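Local coordinates for chitinase A (Equisetum arvense, PDB 5BUM), which probably hydrolyses glycosidic bonds as a family 18 glycosyl hydrolase, the piece described here being its LysM domain, a carbohydrate-binding module, at residues A[4-9]-A[15-20]. Residues are numbered along the deposited sequence; the frame is centred on the assembly and turned at random.
Sequences SYYTVK and YNIAQT. With SO4 (sulfate ion), chain C.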
loop_
_atom_site.group_PDB
_atom_site.type_symbol
_atom_site.label_atom_id
_atom_site.label_comp_id
_atom_site.label_asym_id
_atom_site.label_seq_id
_atom_site.Cartn_x
_atom_site.Cartn_y
_atom_site.Cartn_z
ATOM N N SER A 4 -2.984 1.025 -14.389
ATOM C CA SER A 4 -3.139 -0.414 -14.124
ATOM C C SER A 4 -2.469 -0.871 -12.847
ATOM O O SER A 4 -1.364 -0.474 -12.595
ATOM C CB SER A 4 -2.550 -1.228 -15.292
ATOM O OG SER A 4 -3.059 -2.565 -15.254
ATOM N N TYR A 5 -3.105 -1.766 -12.094
ATOM C CA TYR A 5 -2.585 -2.227 -10.804
ATOM C C TYR A 5 -2.455 -3.719 -10.715
ATOM O O TYR A 5 -3.302 -4.406 -11.224
ATOM C CB TYR A 5 -3.514 -1.820 -9.638
ATOM C CG TYR A 5 -3.437 -0.349 -9.307
ATOM C CD1 TYR A 5 -2.465 0.136 -8.441
ATOM C CD2 TYR A 5 -4.332 0.557 -9.879
ATOM C CE1 TYR A 5 -2.377 1.476 -8.158
ATOM C CE2 TYR A 5 -4.256 1.894 -9.603
ATOM C CZ TYR A 5 -3.282 2.342 -8.741
ATOM O OH TYR A 5 -3.223 3.673 -8.428
ATOM N N TYR A 6 -1.424 -4.171 -9.993
ATOM C CA TYR A 6 -1.253 -5.542 -9.575
ATOM C C TYR A 6 -1.375 -5.673 -8.055
ATOM O O TYR A 6 -0.765 -4.916 -7.304
ATOM C CB TYR A 6 0.137 -6.089 -9.988
ATOM C CG TYR A 6 0.317 -7.523 -9.530
ATOM C CD1 TYR A 6 -0.323 -8.555 -10.182
ATOM C CD2 TYR A 6 1.058 -7.817 -8.425
ATOM C CE1 TYR A 6 -0.183 -9.877 -9.765
ATOM C CE2 TYR A 6 1.210 -9.115 -7.977
ATOM C CZ TYR A 6 0.605 -10.151 -8.655
ATOM O OH TYR A 6 0.742 -11.459 -8.191
ATOM N N THR A 7 -2.108 -6.679 -7.608
ATOM C CA THR A 7 -2.362 -6.897 -6.204
ATOM C C THR A 7 -1.463 -7.943 -5.601
ATOM O O THR A 7 -1.539 -9.119 -5.950
ATOM C CB THR A 7 -3.788 -7.420 -6.014
ATOM O OG1 THR A 7 -4.715 -6.385 -6.380
ATOM C CG2 THR A 7 -3.998 -7.848 -4.526
ATOM N N VAL A 8 -0.654 -7.561 -4.628
ATOM C CA VAL A 8 0.268 -8.528 -4.037
ATOM C C VAL A 8 -0.510 -9.715 -3.441
ATOM O O VAL A 8 -1.576 -9.551 -2.827
ATOM C CB VAL A 8 1.181 -7.854 -3.013
ATOM C CG1 VAL A 8 2.004 -8.881 -2.266
ATOM C CG2 VAL A 8 2.064 -6.830 -3.696
ATOM N N LYS A 9 -0.001 -10.905 -3.721
ATOM C CA LYS A 9 -0.506 -12.130 -3.180
ATOM C C LYS A 9 0.625 -12.769 -2.434
ATOM O O LYS A 9 1.793 -12.356 -2.518
ATOM C CB LYS A 9 -1.030 -13.054 -4.271
ATOM C CG LYS A 9 -2.472 -12.739 -4.654
ATOM C CD LYS A 9 -2.792 -13.076 -6.100
ATOM C CE LYS A 9 -2.156 -12.081 -7.092
ATOM N NZ LYS A 9 -2.989 -10.892 -7.491
ATOM N N TYR A 15 10.707 -8.820 -8.245
ATOM C CA TYR A 15 11.304 -9.257 -9.484
ATOM C C TYR A 15 10.283 -9.945 -10.337
ATOM O O TYR A 15 10.209 -9.656 -11.522
ATOM C CB TYR A 15 12.509 -10.146 -9.235
ATOM C CG TYR A 15 13.277 -10.528 -10.478
ATOM C CD1 TYR A 15 14.245 -9.692 -11.018
ATOM C CD2 TYR A 15 13.057 -11.753 -11.109
ATOM C CE1 TYR A 15 14.955 -10.065 -12.160
ATOM C CE2 TYR A 15 13.767 -12.120 -12.249
ATOM C CZ TYR A 15 14.696 -11.277 -12.762
ATOM O OH TYR A 15 15.376 -11.661 -13.895
ATOM N N ASN A 16 9.458 -10.815 -9.776
ATOM C CA ASN A 16 8.562 -11.588 -10.638
ATOM C C ASN A 16 7.370 -10.790 -11.091
ATOM O O ASN A 16 6.823 -11.040 -12.179
ATOM C CB ASN A 16 8.061 -12.853 -9.953
ATOM C CG ASN A 16 9.163 -13.820 -9.685
ATOM O OD1 ASN A 16 9.090 -14.634 -8.777
ATOM N ND2 ASN A 16 10.203 -13.734 -10.469
ATOM N N ILE A 17 6.911 -9.893 -10.224
ATOM C CA ILE A 17 5.783 -9.023 -10.540
ATOM C C ILE A 17 6.172 -8.188 -11.734
ATOM O O ILE A 17 5.439 -8.096 -12.700
ATOM C CB ILE A 17 5.435 -8.107 -9.341
ATOM C CG1 ILE A 17 4.854 -9.010 -8.185
ATOM C CG2 ILE A 17 4.531 -6.967 -9.799
ATOM C CD1 ILE A 17 4.542 -8.344 -6.864
ATOM N N ALA A 18 7.357 -7.622 -11.668
ATOM C CA ALA A 18 7.899 -6.824 -12.744
ATOM C C ALA A 18 8.035 -7.616 -14.060
ATOM O O ALA A 18 7.604 -7.179 -15.111
ATOM C CB ALA A 18 9.261 -6.310 -12.308
ATOM N N GLN A 19 8.661 -8.779 -14.003
ATOM C CA GLN A 19 8.743 -9.638 -15.191
ATOM C C GLN A 19 7.368 -9.895 -15.776
ATOM O O GLN A 19 7.193 -9.727 -16.957
ATOM C CB GLN A 19 9.339 -10.987 -14.864
ATOM C CG GLN A 19 10.819 -11.067 -14.996
ATOM C CD GLN A 19 11.188 -12.517 -14.922
ATOM O OE1 GLN A 19 10.533 -13.305 -14.199
ATOM N NE2 GLN A 19 12.191 -12.910 -15.686
ATOM N N THR A 20 6.403 -10.289 -14.946
ATOM C CA THR A 20 5.044 -10.429 -15.425
ATOM C C THR A 20 4.520 -9.247 -16.286
ATOM O O THR A 20 3.769 -9.471 -17.257
ATOM C CB THR A 20 4.101 -10.718 -14.267
ATOM O OG1 THR A 20 4.470 -11.994 -13.741
ATOM C CG2 THR A 20 2.643 -10.799 -14.738
HETATM S S SO4 C . 3.879 -13.048 -10.156
HETATM O O1 SO4 C . 2.400 -12.988 -10.339
HETATM O O2 SO4 C . 4.473 -14.353 -10.598
HETATM O O3 SO4 C . 4.265 -12.827 -8.724
HETATM O O4 SO4 C . 4.384 -11.975 -11.040
#
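The phenol OH of Tyr6, whose ring lies against Ile17, is hydrogen-bonded to OD2 of Asp12, and the backbone N of Lys9 grips that same carboxylate oxygen. Two donors from one strand and the loop after it thus meet on a single acceptor, and the far end of the ring is held in place. A chi1 of 179° sets CG of Tyr6 opposite the backbone N, which sends the ring out from the strand and towards the helix. There the isoleucine comes in obliquely. Its CD1 sits 3.6 Å from Tyr6 CE2, while the other branch, CG2, comes within 3.8 Å of Tyr6 CD2, so both branches of Ile17 meet the CD2-CE2 bond of the ring. Looser is the touch of Val8 CG2 on Ile17 CD1, at 4.3 Å. The example illustrates how a LysM domain, a beta-alpha-alpha-beta fold, seats its first helix, 14-21, on an antiparallel pair of strands, 5-7 and 45-47; Leu46 of the second strand touches both Val8 and Ile17. Were Tyr6 an alanine, the ring and its hydroxyl would be gone, which would probably open a gap beside Ile17 and leave Asp12 OD2 to the backbone N of Lys9. Alongside lies a sulfate, probably from the crystallisation liquor, with O1 3.1 Å from Tyr6 OH. Its O4 is 2.7 Å from Thr20 OG1, but the one hydroxyl proton may instead go to Asn16 O, one helical turn back at 3.0 Å from OG1. Lys9 folds back along its own segment, and its NZ donates to a lone pair of Thr7 O, in the carbonyl plane, at 2.8 Å.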